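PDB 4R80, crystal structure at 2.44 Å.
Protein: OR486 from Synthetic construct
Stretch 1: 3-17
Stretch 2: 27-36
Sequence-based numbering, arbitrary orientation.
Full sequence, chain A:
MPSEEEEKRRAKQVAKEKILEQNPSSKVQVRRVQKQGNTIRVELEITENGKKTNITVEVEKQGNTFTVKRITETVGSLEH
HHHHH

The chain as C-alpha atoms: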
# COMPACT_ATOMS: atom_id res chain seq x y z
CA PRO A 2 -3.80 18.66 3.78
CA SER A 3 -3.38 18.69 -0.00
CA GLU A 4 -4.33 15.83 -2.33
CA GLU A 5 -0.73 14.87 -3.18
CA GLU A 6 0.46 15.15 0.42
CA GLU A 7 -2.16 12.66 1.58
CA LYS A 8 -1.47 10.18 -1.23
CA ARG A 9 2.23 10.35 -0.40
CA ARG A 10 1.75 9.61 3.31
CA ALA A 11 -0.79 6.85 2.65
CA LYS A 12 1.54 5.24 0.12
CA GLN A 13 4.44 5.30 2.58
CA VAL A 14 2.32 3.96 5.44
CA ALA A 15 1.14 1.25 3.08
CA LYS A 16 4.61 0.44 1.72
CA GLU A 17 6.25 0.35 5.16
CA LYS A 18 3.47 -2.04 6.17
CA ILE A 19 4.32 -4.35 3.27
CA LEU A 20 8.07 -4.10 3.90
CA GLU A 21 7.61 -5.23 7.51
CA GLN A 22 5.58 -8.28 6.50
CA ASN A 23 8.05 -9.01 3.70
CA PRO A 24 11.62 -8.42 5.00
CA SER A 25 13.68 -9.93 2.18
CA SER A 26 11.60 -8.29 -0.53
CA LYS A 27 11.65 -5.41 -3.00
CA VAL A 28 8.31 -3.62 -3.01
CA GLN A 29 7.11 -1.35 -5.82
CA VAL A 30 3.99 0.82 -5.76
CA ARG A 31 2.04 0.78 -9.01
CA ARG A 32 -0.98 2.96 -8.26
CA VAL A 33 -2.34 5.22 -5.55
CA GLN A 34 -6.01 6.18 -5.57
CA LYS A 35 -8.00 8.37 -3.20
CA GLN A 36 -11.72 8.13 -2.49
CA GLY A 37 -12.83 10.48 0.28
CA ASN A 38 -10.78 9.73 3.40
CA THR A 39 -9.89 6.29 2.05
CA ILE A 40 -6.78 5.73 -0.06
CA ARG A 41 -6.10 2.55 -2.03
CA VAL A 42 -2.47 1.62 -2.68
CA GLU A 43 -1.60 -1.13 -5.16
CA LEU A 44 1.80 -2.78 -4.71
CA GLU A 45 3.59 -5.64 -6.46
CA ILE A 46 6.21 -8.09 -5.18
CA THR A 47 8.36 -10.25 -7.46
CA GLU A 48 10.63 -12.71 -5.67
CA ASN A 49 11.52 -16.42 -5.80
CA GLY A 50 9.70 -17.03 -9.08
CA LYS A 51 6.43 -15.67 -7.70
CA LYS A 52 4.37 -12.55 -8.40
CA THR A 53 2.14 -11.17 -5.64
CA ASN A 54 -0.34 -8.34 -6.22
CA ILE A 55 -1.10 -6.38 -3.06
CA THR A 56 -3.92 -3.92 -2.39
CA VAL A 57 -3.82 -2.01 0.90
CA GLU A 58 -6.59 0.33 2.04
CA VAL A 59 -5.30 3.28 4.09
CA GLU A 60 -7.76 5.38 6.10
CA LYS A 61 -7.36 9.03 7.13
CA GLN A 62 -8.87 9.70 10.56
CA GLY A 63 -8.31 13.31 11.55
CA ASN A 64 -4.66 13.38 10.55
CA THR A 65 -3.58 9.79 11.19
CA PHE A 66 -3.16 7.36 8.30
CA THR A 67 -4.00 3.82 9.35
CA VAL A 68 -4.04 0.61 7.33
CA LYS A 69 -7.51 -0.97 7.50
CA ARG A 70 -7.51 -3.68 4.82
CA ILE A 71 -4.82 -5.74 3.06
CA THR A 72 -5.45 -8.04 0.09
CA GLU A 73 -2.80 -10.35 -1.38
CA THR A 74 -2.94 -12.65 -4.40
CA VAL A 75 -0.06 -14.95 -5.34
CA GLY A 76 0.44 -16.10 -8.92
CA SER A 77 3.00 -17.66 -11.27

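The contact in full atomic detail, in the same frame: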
# COMPACT_ATOMS: atom_id res chain seq x y z
N SER A 3 -3.18 18.79 1.44
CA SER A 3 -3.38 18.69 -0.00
C SER A 3 -3.56 17.26 -0.49
O SER A 3 -3.24 16.30 0.21
CB SER A 3 -2.22 19.35 -0.76
OG SER A 3 -1.01 18.64 -0.58
N GLU A 4 -4.10 17.13 -1.70
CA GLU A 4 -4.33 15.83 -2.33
C GLU A 4 -3.07 14.98 -2.49
O GLU A 4 -3.09 13.78 -2.21
CB GLU A 4 -4.99 16.04 -3.70
CG GLU A 4 -5.28 14.76 -4.47
CD GLU A 4 -6.40 13.94 -3.85
OE1 GLU A 4 -7.23 14.52 -3.11
OE2 GLU A 4 -6.45 12.73 -4.11
N GLU A 5 -1.98 15.59 -2.94
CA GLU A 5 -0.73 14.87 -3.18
C GLU A 5 0.00 14.52 -1.89
O GLU A 5 0.70 13.50 -1.82
CB GLU A 5 0.17 15.69 -4.11
CG GLU A 5 1.48 15.01 -4.47
CD GLU A 5 1.30 13.56 -4.85
OE1 GLU A 5 0.45 13.27 -5.72
OE2 GLU A 5 2.02 12.70 -4.29
N GLU A 6 -0.17 15.35 -0.88
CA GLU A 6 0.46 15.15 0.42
C GLU A 6 -0.15 13.95 1.13
O GLU A 6 0.54 13.23 1.85
CB GLU A 6 0.26 16.42 1.25
CG GLU A 6 1.14 16.59 2.47
CD GLU A 6 0.59 15.92 3.72
OE1 GLU A 6 -0.61 15.56 3.74
OE2 GLU A 6 1.35 15.81 4.70
N GLU A 7 -1.45 13.75 0.93
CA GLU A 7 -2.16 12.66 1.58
C GLU A 7 -1.92 11.33 0.87
O GLU A 7 -1.85 10.28 1.51
CB GLU A 7 -3.67 12.95 1.66
CG GLU A 7 -4.02 14.12 2.57
CD GLU A 7 -5.52 14.31 2.73
OE1 GLU A 7 -6.28 13.54 2.11
OE2 GLU A 7 -5.94 15.23 3.46
N LYS A 8 -1.79 11.38 -0.46
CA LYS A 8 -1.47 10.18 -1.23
C LYS A 8 -0.05 9.72 -0.92
O LYS A 8 0.22 8.52 -0.88
CB LYS A 8 -1.61 10.43 -2.73
CG LYS A 8 -3.04 10.59 -3.22
CD LYS A 8 -3.05 10.94 -4.70
CE LYS A 8 -4.40 10.66 -5.33
NZ LYS A 8 -4.42 11.01 -6.77
N ARG A 9 0.84 10.67 -0.70
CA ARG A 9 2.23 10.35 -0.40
C ARG A 9 2.38 9.65 0.95
O ARG A 9 3.07 8.64 1.07
CB ARG A 9 3.10 11.61 -0.47
CG ARG A 9 4.58 11.38 -0.21
CD ARG A 9 5.27 12.67 0.21
NE ARG A 9 4.78 13.17 1.49
CZ ARG A 9 5.22 12.76 2.67
NH1 ARG A 9 6.16 11.82 2.75
NH2 ARG A 9 4.71 13.27 3.78
N ARG A 10 1.72 10.19 1.97
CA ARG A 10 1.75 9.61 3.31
C ARG A 10 1.09 8.23 3.33
O ARG A 10 1.62 7.29 3.93
CB ARG A 10 1.07 10.54 4.32
CG ARG A 10 1.82 11.84 4.57
CD ARG A 10 1.05 12.76 5.51
NE ARG A 10 0.79 12.17 6.82
CZ ARG A 10 0.13 12.77 7.80
NH1 ARG A 10 -0.35 13.99 7.63
NH2 ARG A 10 -0.07 12.14 8.95
N ALA A 11 -0.06 8.11 2.68
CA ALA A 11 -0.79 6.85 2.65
C ALA A 11 0.01 5.78 1.93
O ALA A 11 0.01 4.62 2.34
CB ALA A 11 -2.15 7.03 1.98
N LYS A 12 0.71 6.17 0.87
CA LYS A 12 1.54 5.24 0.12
C LYS A 12 2.71 4.75 0.97
O LYS A 12 3.05 3.56 0.93
CB LYS A 12 2.07 5.88 -1.16
CG LYS A 12 2.88 4.93 -2.03
CD LYS A 12 3.49 5.64 -3.23
CE LYS A 12 4.73 6.42 -2.82
NZ LYS A 12 5.80 5.51 -2.31
N GLN A 13 3.31 5.65 1.74
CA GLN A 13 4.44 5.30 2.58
C GLN A 13 4.03 4.46 3.79
O GLN A 13 4.76 3.56 4.20
CB GLN A 13 5.17 6.57 3.04
CG GLN A 13 5.89 7.30 1.92
CD GLN A 13 6.63 8.54 2.41
OE1 GLN A 13 6.59 8.87 3.59
NE2 GLN A 13 7.29 9.23 1.49
N VAL A 14 2.86 4.75 4.35
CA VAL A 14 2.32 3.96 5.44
C VAL A 14 2.04 2.56 4.93
O VAL A 14 2.34 1.56 5.58
CB VAL A 14 1.02 4.57 6.01
CG1 VAL A 14 0.28 3.57 6.88
CG2 VAL A 14 1.32 5.84 6.79
N ALA A 15 1.47 2.50 3.73
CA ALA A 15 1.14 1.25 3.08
C ALA A 15 2.39 0.44 2.73
O ALA A 15 2.44 -0.77 2.96
CB ALA A 15 0.34 1.52 1.83
N LYS A 16 3.39 1.11 2.17
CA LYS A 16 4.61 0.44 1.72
C LYS A 16 5.44 -0.06 2.90
O LYS A 16 6.00 -1.16 2.85
CB LYS A 16 5.44 1.37 0.84
CG LYS A 16 6.68 0.72 0.25
CD LYS A 16 7.46 1.71 -0.60
CE LYS A 16 8.77 1.12 -1.08
NZ LYS A 16 9.64 2.15 -1.70
N GLU A 17 5.53 0.75 3.95
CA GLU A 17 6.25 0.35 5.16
C GLU A 17 5.58 -0.86 5.78
O GLU A 17 6.24 -1.75 6.32
CB GLU A 17 6.31 1.51 6.16
CG GLU A 17 7.05 1.18 7.45
CD GLU A 17 8.51 0.81 7.22
OE1 GLU A 17 9.14 1.39 6.32
OE2 GLU A 17 9.02 -0.08 7.94
N LYS A 27 11.71 -6.72 -2.36
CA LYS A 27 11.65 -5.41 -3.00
C LYS A 27 10.22 -5.08 -3.39
O LYS A 27 9.59 -5.80 -4.17
CB LYS A 27 12.59 -5.33 -4.22
CG LYS A 27 14.03 -4.95 -3.89
CD LYS A 27 14.68 -5.85 -2.86
CE LYS A 27 15.98 -5.26 -2.35
NZ LYS A 27 16.65 -6.15 -1.36
N VAL A 28 9.71 -3.98 -2.85
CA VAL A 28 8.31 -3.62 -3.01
C VAL A 28 8.15 -2.37 -3.87
O VAL A 28 8.71 -1.32 -3.56
CB VAL A 28 7.64 -3.36 -1.65
CG1 VAL A 28 6.18 -3.04 -1.84
CG2 VAL A 28 7.82 -4.56 -0.73
N GLN A 29 7.39 -2.50 -4.96
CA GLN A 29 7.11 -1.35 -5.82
C GLN A 29 5.63 -0.98 -5.76
O GLN A 29 4.76 -1.85 -5.71
CB GLN A 29 7.55 -1.64 -7.26
CG GLN A 29 6.69 -2.66 -7.99
CD GLN A 29 6.70 -2.47 -9.50
OE1 GLN A 29 7.31 -1.53 -10.01
NE2 GLN A 29 6.03 -3.36 -10.21
N VAL A 30 5.36 0.32 -5.76
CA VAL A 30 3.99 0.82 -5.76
C VAL A 30 3.57 1.17 -7.18
O VAL A 30 4.25 1.94 -7.86
CB VAL A 30 3.85 2.07 -4.88
CG1 VAL A 30 2.41 2.58 -4.91
CG2 VAL A 30 4.27 1.76 -3.45
N ARG A 31 2.46 0.60 -7.63
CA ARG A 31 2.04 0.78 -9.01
C ARG A 31 0.94 1.82 -9.19
O ARG A 31 0.86 2.47 -10.23
CB ARG A 31 1.59 -0.56 -9.62
CG ARG A 31 2.71 -1.57 -9.76
CD ARG A 31 2.28 -2.74 -10.62
NE ARG A 31 1.92 -2.32 -11.97
CZ ARG A 31 2.78 -2.19 -12.97
NH1 ARG A 31 4.07 -2.44 -12.77
NH2 ARG A 31 2.36 -1.80 -14.17
N ARG A 32 0.09 1.97 -8.18
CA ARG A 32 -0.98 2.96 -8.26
C ARG A 32 -1.49 3.38 -6.89
O ARG A 32 -1.64 2.57 -5.98
CB ARG A 32 -2.14 2.44 -9.12
CG ARG A 32 -3.01 3.55 -9.70
CD ARG A 32 -4.11 3.00 -10.58
NE ARG A 32 -5.32 2.70 -9.83
CZ ARG A 32 -6.34 3.54 -9.69
NH1 ARG A 32 -6.28 4.74 -10.25
NH2 ARG A 32 -7.40 3.18 -8.99
N VAL A 33 -1.74 4.68 -6.75
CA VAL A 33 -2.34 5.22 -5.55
C VAL A 33 -3.62 5.95 -5.93
O VAL A 33 -3.62 6.80 -6.82
CB VAL A 33 -1.38 6.20 -4.84
CG1 VAL A 33 -2.04 6.78 -3.59
CG2 VAL A 33 -0.07 5.51 -4.49
N GLN A 34 -4.71 5.60 -5.26
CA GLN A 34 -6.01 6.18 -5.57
C GLN A 34 -6.75 6.61 -4.31
O GLN A 34 -6.80 5.87 -3.33
CB GLN A 34 -6.87 5.19 -6.36
CG GLN A 34 -8.24 5.73 -6.71
CD GLN A 34 -9.30 4.65 -6.76
OE1 GLN A 34 -9.00 3.47 -6.95
NE2 GLN A 34 -10.56 5.04 -6.58
N LYS A 35 -7.32 7.81 -4.35
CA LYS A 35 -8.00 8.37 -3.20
C LYS A 35 -9.50 8.48 -3.43
O LYS A 35 -9.94 8.96 -4.48
CB LYS A 35 -7.42 9.74 -2.85
CG LYS A 35 -8.05 10.38 -1.63
CD LYS A 35 -7.40 11.71 -1.31
CE LYS A 35 -8.02 12.34 -0.08
NZ LYS A 35 -9.41 12.79 -0.33
N GLN A 36 -10.27 8.04 -2.45
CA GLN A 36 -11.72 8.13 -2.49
C GLN A 36 -12.22 8.59 -1.12
O GLN A 36 -12.41 7.78 -0.21
CB GLN A 36 -12.33 6.77 -2.83
CG GLN A 36 -13.84 6.77 -2.96
CD GLN A 36 -14.43 5.38 -3.04
OE1 GLN A 36 -13.72 4.38 -2.84
NE2 GLN A 36 -15.72 5.29 -3.33
O HOH W 1 -2.67 8.79 -8.14

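No direct hydrogen bond joins helix 4-17 to strand 28-36; the polar links are one water bridge and one long salt bridge, and the rest is packing. Water 1 accepts from Lys-8 NZ (NZ to water O, 3.1 Å) and donates to the backbone carbonyl of Val-33 (Val-33 O to water O, 2.6 Å). With chi1 m and the other torsions t, the extended Lys-8 side chain runs across the strand and brings NZ to the water. The same ammonium group forms a long salt bridge within the helix, Lys-8 NZ to Glu-4 OE2 at 3.8 Å, one turn back.

Glu-4 also faces Lys-35 of the strand in a long salt bridge, OE1 to NZ at 3.9 Å. Its CA-to-CB bond points sideways, but chi1 t and chi2 p bring the carboxylate nearer, and OE2 lies 3.1 Å from Lys-35 CD. Glu-7, whose CA-to-CB bond points toward the strand, places OE1 3.0 Å from Lys-35 CE and 4.0 Å from Lys-35 NZ, beyond salt-bridge range but electrostatically favorable. Lys-35 is extended to CE, with chi4 m turning NZ at the tip; its long aliphatic chain thus lies against two acidic residues, and it has the largest area covered by the opposing stretch, 88 Å².

Between these charged ends and the far end of the contact, lysine methylenes pack on valines. Val-28, Val-30, Val-33 and Lys-35 all point toward the helix. Arg-31 and Arg-32 fall together between Val-30 and Val-33, so the inward-facing positions do not simply alternate; the phi/psi of -101/-30° at Arg-31 departs from extended geometry there. Lys-8 CB meets Val-33 CG1 at 3.8 Å. Lys-12 CD touches two valines, 3.7 Å from Val-30 CG1 and 3.8 Å from Val-33 CG2, with chi3 and chi4 both p bending its end. Farther along, the fully extended Lys-16 brings CE 3.5 Å from Val-28 O, its CG 4.3 Å from Val-28 CG1 and its CD 4.3 Å from Val-30 CG2.

Lysine suits these helix positions because its methylenes cover the branched valines while its ammonium group can remain near polar surroundings. Ala-11 and Ala-15 also point toward the strand and are buried, but their short side chains do not reach it. The axes approach to 8.9 Å with N-to-C directions 123° apart, and the contact buries 500 Å² in total. At the helix start, Ser-3 OG caps through a weak bond from Glu-6 N (3.4 Å).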